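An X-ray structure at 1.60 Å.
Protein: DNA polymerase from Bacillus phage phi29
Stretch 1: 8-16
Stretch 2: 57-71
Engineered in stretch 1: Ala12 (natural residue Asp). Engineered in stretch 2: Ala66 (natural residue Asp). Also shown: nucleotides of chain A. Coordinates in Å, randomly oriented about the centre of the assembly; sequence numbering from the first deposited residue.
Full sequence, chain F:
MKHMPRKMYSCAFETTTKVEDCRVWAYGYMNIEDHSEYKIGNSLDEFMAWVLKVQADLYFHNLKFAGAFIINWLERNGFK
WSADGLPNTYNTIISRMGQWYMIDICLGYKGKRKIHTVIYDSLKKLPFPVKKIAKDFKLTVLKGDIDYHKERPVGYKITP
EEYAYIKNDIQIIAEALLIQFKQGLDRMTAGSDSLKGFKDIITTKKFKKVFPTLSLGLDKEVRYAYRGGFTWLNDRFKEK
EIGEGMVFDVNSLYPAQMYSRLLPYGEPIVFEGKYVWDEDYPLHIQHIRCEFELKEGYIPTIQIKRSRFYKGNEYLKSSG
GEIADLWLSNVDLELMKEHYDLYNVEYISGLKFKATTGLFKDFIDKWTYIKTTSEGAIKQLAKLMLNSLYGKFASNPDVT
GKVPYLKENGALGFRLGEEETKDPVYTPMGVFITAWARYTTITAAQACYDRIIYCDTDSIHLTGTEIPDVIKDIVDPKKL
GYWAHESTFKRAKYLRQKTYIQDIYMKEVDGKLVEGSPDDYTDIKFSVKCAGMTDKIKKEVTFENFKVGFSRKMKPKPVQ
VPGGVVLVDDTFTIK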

# COMPACT_ATOMS: atom_id res chain seq x y z
N MET F 8 -11.26 22.00 9.84
CA MET F 8 -10.33 20.89 9.69
C MET F 8 -8.93 21.33 10.08
O MET F 8 -8.47 22.40 9.66
CB MET F 8 -10.28 20.39 8.24
CG MET F 8 -11.64 20.10 7.63
SD MET F 8 -11.55 19.80 5.85
CE MET F 8 -10.90 21.36 5.23
N TYR F 9 -8.26 20.48 10.84
CA TYR F 9 -6.92 20.79 11.33
C TYR F 9 -5.96 19.68 11.03
O TYR F 9 -6.31 18.51 11.17
CB TYR F 9 -6.94 21.01 12.85
CG TYR F 9 -7.67 22.26 13.27
CD1 TYR F 9 -9.06 22.26 13.42
CD2 TYR F 9 -6.99 23.44 13.49
CE1 TYR F 9 -9.73 23.40 13.81
CE2 TYR F 9 -7.65 24.58 13.85
CZ TYR F 9 -9.03 24.57 14.02
OH TYR F 9 -9.69 25.73 14.38
N SER F 10 -4.74 20.07 10.68
CA SER F 10 -3.58 19.20 10.62
C SER F 10 -2.81 19.25 11.93
O SER F 10 -2.45 20.33 12.39
CB SER F 10 -2.65 19.71 9.51
OG SER F 10 -1.48 18.93 9.46
N CYS F 11 -2.57 18.07 12.51
CA CYS F 11 -1.98 17.96 13.86
C CYS F 11 -0.77 17.05 13.91
O CYS F 11 -0.59 16.19 13.08
CB CYS F 11 -3.04 17.39 14.80
SG CYS F 11 -4.55 18.37 14.93
N ALA F 12 0.08 17.24 14.92
CA ALA F 12 1.21 16.35 15.15
C ALA F 12 1.61 16.38 16.61
O ALA F 12 1.36 17.37 17.32
CB ALA F 12 2.40 16.77 14.31
N PHE F 13 2.21 15.27 17.06
CA PHE F 13 2.87 15.21 18.36
C PHE F 13 4.35 14.89 18.20
O PHE F 13 4.75 14.16 17.28
CB PHE F 13 2.31 14.07 19.21
CG PHE F 13 0.86 14.20 19.62
CD1 PHE F 13 0.12 13.05 19.80
CD2 PHE F 13 0.27 15.42 19.88
CE1 PHE F 13 -1.18 13.10 20.23
CE2 PHE F 13 -1.04 15.49 20.30
CZ PHE F 13 -1.78 14.32 20.47
N GLU F 14 5.17 15.42 19.11
CA GLU F 14 6.51 14.90 19.34
C GLU F 14 6.46 14.22 20.70
O GLU F 14 5.82 14.71 21.63
CB GLU F 14 7.58 15.98 19.31
CG GLU F 14 7.59 16.84 18.05
CD GLU F 14 7.93 16.07 16.76
OE1 GLU F 14 8.48 14.95 16.81
OE2 GLU F 14 7.65 16.64 15.68
N THR F 15 7.14 13.07 20.81
CA THR F 15 6.96 12.21 21.97
C THR F 15 8.31 11.74 22.52
O THR F 15 9.30 11.68 21.81
CB THR F 15 6.09 10.99 21.60
OG1 THR F 15 6.77 10.24 20.58
CG2 THR F 15 4.72 11.43 21.07
N THR F 16 8.34 11.43 23.81
CA THR F 16 9.53 10.87 24.42
C THR F 16 9.67 9.41 24.04
O THR F 16 8.69 8.77 23.63
CB THR F 16 9.51 11.05 25.93
OG1 THR F 16 8.43 10.32 26.50
CG2 THR F 16 9.38 12.51 26.30
P DT A 7 7.52 11.85 13.43
OP1 DT A 7 7.17 13.28 13.43
OP2 DT A 7 8.61 11.36 12.57
O5' DT A 7 7.90 11.35 14.90
C5' DT A 7 7.01 11.54 15.99
C4' DT A 7 7.67 10.99 17.24
O4' DT A 7 7.98 9.59 17.04
C3' DT A 7 9.02 11.62 17.61
O3' DT A 7 8.87 12.81 18.39
C2' DT A 7 9.63 10.51 18.45
C1' DT A 7 9.15 9.24 17.75
N1 DT A 7 10.15 8.64 16.80
C2 DT A 7 11.09 7.79 17.33
O2 DT A 7 11.15 7.52 18.51
N3 DT A 7 11.97 7.27 16.42
C4 DT A 7 12.00 7.50 15.06
O4 DT A 7 12.84 6.97 14.33
C5 DT A 7 10.98 8.40 14.57
C7 DT A 7 10.92 8.72 13.10
C6 DT A 7 10.11 8.93 15.44
P DT A 6 6.18 9.41 8.36
OP1 DT A 6 5.65 10.71 7.96
OP2 DT A 6 7.59 9.06 8.15
O5' DT A 6 5.99 9.25 9.95
C5' DT A 6 4.84 9.76 10.60
C4' DT A 6 4.90 9.31 12.04
O4' DT A 6 4.85 7.88 12.13
C3' DT A 6 6.19 9.70 12.74
O3' DT A 6 6.15 11.04 13.21
C2' DT A 6 6.28 8.66 13.85
C1' DT A 6 5.54 7.45 13.28
N1 DT A 6 6.43 6.33 12.86
C2 DT A 6 6.08 5.05 13.22
O2 DT A 6 5.08 4.78 13.87
N3 DT A 6 6.96 4.09 12.80
C4 DT A 6 8.11 4.27 12.05
O4 DT A 6 8.81 3.32 11.72
C5 DT A 6 8.40 5.63 11.68
C7 DT A 6 9.61 5.96 10.88
C6 DT A 6 7.55 6.59 12.10
P DT A 5 6.08 4.31 4.27
OP1 DT A 5 5.12 4.49 3.15
OP2 DT A 5 7.52 4.20 4.01
O5' DT A 5 5.85 5.52 5.31
C5' DT A 5 4.56 6.00 5.57
C4' DT A 5 4.39 6.20 7.05
O4' DT A 5 4.37 4.90 7.66
C3' DT A 5 5.51 6.94 7.75
O3' DT A 5 5.20 8.30 7.75
C2' DT A 5 5.51 6.36 9.16
C1' DT A 5 4.86 5.00 8.98
N1 DT A 5 5.77 3.86 9.11
C2 DT A 5 5.44 2.91 10.03
O2 DT A 5 4.46 2.98 10.76
N3 DT A 5 6.34 1.88 10.09
C4 DT A 5 7.48 1.72 9.32
O4 DT A 5 8.20 0.74 9.47
C5 DT A 5 7.75 2.75 8.36
C7 DT A 5 8.96 2.68 7.49
C6 DT A 5 6.89 3.78 8.30
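Stretch 2 (57-71) DLYFHNLKFAGAFII

Stretch 2 begins as a strand, 57-60, turns through a short loop, and enters a helix that continues beyond Ile71. Stretch 1 is extended from Met8 to Thr15. The two strands run parallel, with axes 4.7 Å apart at closest approach and a crossing angle of -23°. The helix crosses the same strand at 75°, its axis 9.0 Å away.

In register, Met8 lies beside Asp57, Tyr9 beside Leu58 and Ser10 beside Tyr59. Three backbone hydrogen bonds join the strands: Tyr9 N to Asp57 O (2.9 Å), Tyr59 N to Tyr9 O (2.8 Å) and Cys11 N to Tyr59 O (2.8 Å). Beyond them the strands part. Cys11 O and His61 N are 4.4 Å apart, too far for a direct bond, and a water bridges them, 2.8 Å from Cys11 O and 2.9 Å from His61 N.

Within the helix, Gly67 N bonds to Leu63 O at 2.7 Å and Ile71 N to Gly67 O at 2.9 Å.

Tyr9, Cys11, Leu58 and Phe60 share one face of the sheet. Leu58 CD2 packs 3.8 Å from Tyr9 CB. Cys11 CB sits over the face of the Phe60 ring, 3.4 Å from Phe60 CZ. Phe60 in turn directs its edge at the face of Phe13, with Phe60 CZ 3.7 Å from Phe13 CZ and the ring planes at 55°.

Phe13 points toward the helix. Its CD1 lies 3.8 Å from CB of Ala66, an engineered residue, and its CE1 lies 3.8 Å from Ile70 CG1. Thr15 also points toward stretch 2. Thr15 CG2 lies over the Phe69 ring, 3.4 Å from Phe69 CZ, while Thr15 OG1 meets the edge of Phe65 at CZ, also 3.4 Å. Glu14 and engineered Ala12 point away from stretch 2.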

# COMPACT_ATOMS: atom_id res chain seq x y z
N ASP F 57 -12.76 18.39 12.55
CA ASP F 57 -12.14 17.21 12.00
C ASP F 57 -10.63 17.40 12.06
O ASP F 57 -10.10 18.35 11.49
CB ASP F 57 -12.55 17.05 10.54
CG ASP F 57 -14.01 16.70 10.36
OD1 ASP F 57 -14.71 16.41 11.35
OD2 ASP F 57 -14.46 16.69 9.18
N LEU F 58 -9.93 16.49 12.74
CA LEU F 58 -8.49 16.57 12.93
C LEU F 58 -7.83 15.47 12.16
O LEU F 58 -8.41 14.39 12.00
CB LEU F 58 -8.08 16.42 14.40
CG LEU F 58 -8.80 17.25 15.45
CD1 LEU F 58 -8.11 17.10 16.85
CD2 LEU F 58 -8.98 18.71 15.01
N TYR F 59 -6.62 15.74 11.69
CA TYR F 59 -5.83 14.77 10.95
C TYR F 59 -4.45 14.66 11.56
O TYR F 59 -3.78 15.68 11.76
CB TYR F 59 -5.68 15.24 9.50
CG TYR F 59 -6.97 15.13 8.74
CD1 TYR F 59 -7.94 16.13 8.81
CD2 TYR F 59 -7.23 14.00 7.98
CE1 TYR F 59 -9.13 16.01 8.13
CE2 TYR F 59 -8.42 13.87 7.30
CZ TYR F 59 -9.37 14.87 7.38
OH TYR F 59 -10.57 14.73 6.70
N PHE F 60 -4.03 13.43 11.84
CA PHE F 60 -2.64 13.14 12.20
C PHE F 60 -2.09 12.26 11.10
O PHE F 60 -2.82 11.41 10.54
CB PHE F 60 -2.52 12.38 13.53
CG PHE F 60 -2.74 13.24 14.75
CD1 PHE F 60 -4.02 13.55 15.18
CD2 PHE F 60 -1.66 13.71 15.48
CE1 PHE F 60 -4.22 14.32 16.30
CE2 PHE F 60 -1.87 14.49 16.61
CZ PHE F 60 -3.15 14.78 17.02
N HIS F 61 -0.80 12.43 10.80
CA HIS F 61 -0.14 11.55 9.82
C HIS F 61 0.36 10.29 10.51
O HIS F 61 1.23 10.34 11.38
CB HIS F 61 1.00 12.25 9.10
CG HIS F 61 1.21 11.75 7.70
ND1 HIS F 61 0.24 11.84 6.74
CD2 HIS F 61 2.25 11.11 7.13
CE1 HIS F 61 0.68 11.31 5.62
NE2 HIS F 61 1.90 10.85 5.83
N ASN F 62 -0.18 9.15 10.08
CA ASN F 62 0.02 7.87 10.73
C ASN F 62 -0.61 7.84 12.13
O ASN F 62 0.05 7.72 13.16
CB ASN F 62 1.49 7.45 10.75
CG ASN F 62 1.68 6.00 11.14
OD1 ASN F 62 0.88 5.13 10.78
ND2 ASN F 62 2.78 5.72 11.86
N LEU F 63 -1.94 7.95 12.13
CA LEU F 63 -2.75 7.93 13.32
C LEU F 63 -2.48 6.76 14.26
O LEU F 63 -2.68 6.89 15.46
CB LEU F 63 -4.24 7.97 12.90
CG LEU F 63 -5.26 8.03 14.03
CD1 LEU F 63 -5.14 9.31 14.81
CD2 LEU F 63 -6.68 7.81 13.50
N LYS F 64 -2.02 5.64 13.72
CA LYS F 64 -1.64 4.45 14.50
C LYS F 64 -0.61 4.81 15.58
O LYS F 64 -0.52 4.13 16.61
CB LYS F 64 -1.05 3.41 13.56
CG LYS F 64 -0.77 2.09 14.15
CD LYS F 64 -0.52 1.09 13.04
CE LYS F 64 -0.17 -0.28 13.56
NZ LYS F 64 -1.25 -0.87 14.41
N PHE F 65 0.17 5.86 15.33
CA PHE F 65 1.16 6.34 16.30
C PHE F 65 0.54 7.36 17.25
O PHE F 65 0.35 7.08 18.42
CB PHE F 65 2.39 6.90 15.58
CG PHE F 65 3.48 7.33 16.52
CD1 PHE F 65 4.32 6.39 17.10
CD2 PHE F 65 3.62 8.66 16.85
CE1 PHE F 65 5.31 6.79 18.00
CE2 PHE F 65 4.62 9.06 17.76
CZ PHE F 65 5.43 8.12 18.31
N ALA F 66 0.20 8.55 16.76
CA ALA F 66 -0.36 9.60 17.62
C ALA F 66 -1.61 9.13 18.37
O ALA F 66 -1.81 9.47 19.53
CB ALA F 66 -0.69 10.87 16.80
N GLY F 67 -2.44 8.35 17.68
CA GLY F 67 -3.66 7.80 18.25
C GLY F 67 -3.48 7.06 19.55
O GLY F 67 -4.35 7.11 20.41
N ALA F 68 -2.36 6.35 19.69
CA ALA F 68 -2.06 5.65 20.95
C ALA F 68 -2.00 6.62 22.12
O ALA F 68 -2.52 6.32 23.20
CB ALA F 68 -0.76 4.89 20.84
N PHE F 69 -1.40 7.78 21.89
CA PHE F 69 -1.28 8.80 22.92
C PHE F 69 -2.64 9.40 23.27
O PHE F 69 -2.94 9.62 24.45
CB PHE F 69 -0.27 9.88 22.51
CG PHE F 69 1.14 9.37 22.44
CD1 PHE F 69 1.60 8.68 21.32
CD2 PHE F 69 2.00 9.53 23.52
CE1 PHE F 69 2.91 8.17 21.29
CE2 PHE F 69 3.28 9.05 23.45
CZ PHE F 69 3.73 8.38 22.34
N ILE F 70 -3.47 9.63 22.25
CA ILE F 70 -4.80 10.17 22.43
C ILE F 70 -5.68 9.23 23.23
O ILE F 70 -6.36 9.65 24.16
CB ILE F 70 -5.42 10.49 21.05
CG1 ILE F 70 -4.70 11.67 20.40
CG2 ILE F 70 -6.92 10.77 21.13
CD1 ILE F 70 -4.98 11.81 18.94
N ILE F 71 -5.67 7.95 22.87
CA ILE F 71 -6.50 6.96 23.58
C ILE F 71 -6.02 6.75 25.02
O ILE F 71 -6.84 6.65 25.94
CB ILE F 71 -6.67 5.66 22.78
CG1 ILE F 71 -7.43 5.95 21.48
CG2 ILE F 71 -7.48 4.64 23.59
CD1 ILE F 71 -7.60 4.73 20.60
O HOH W 1 0.91 13.93 12.56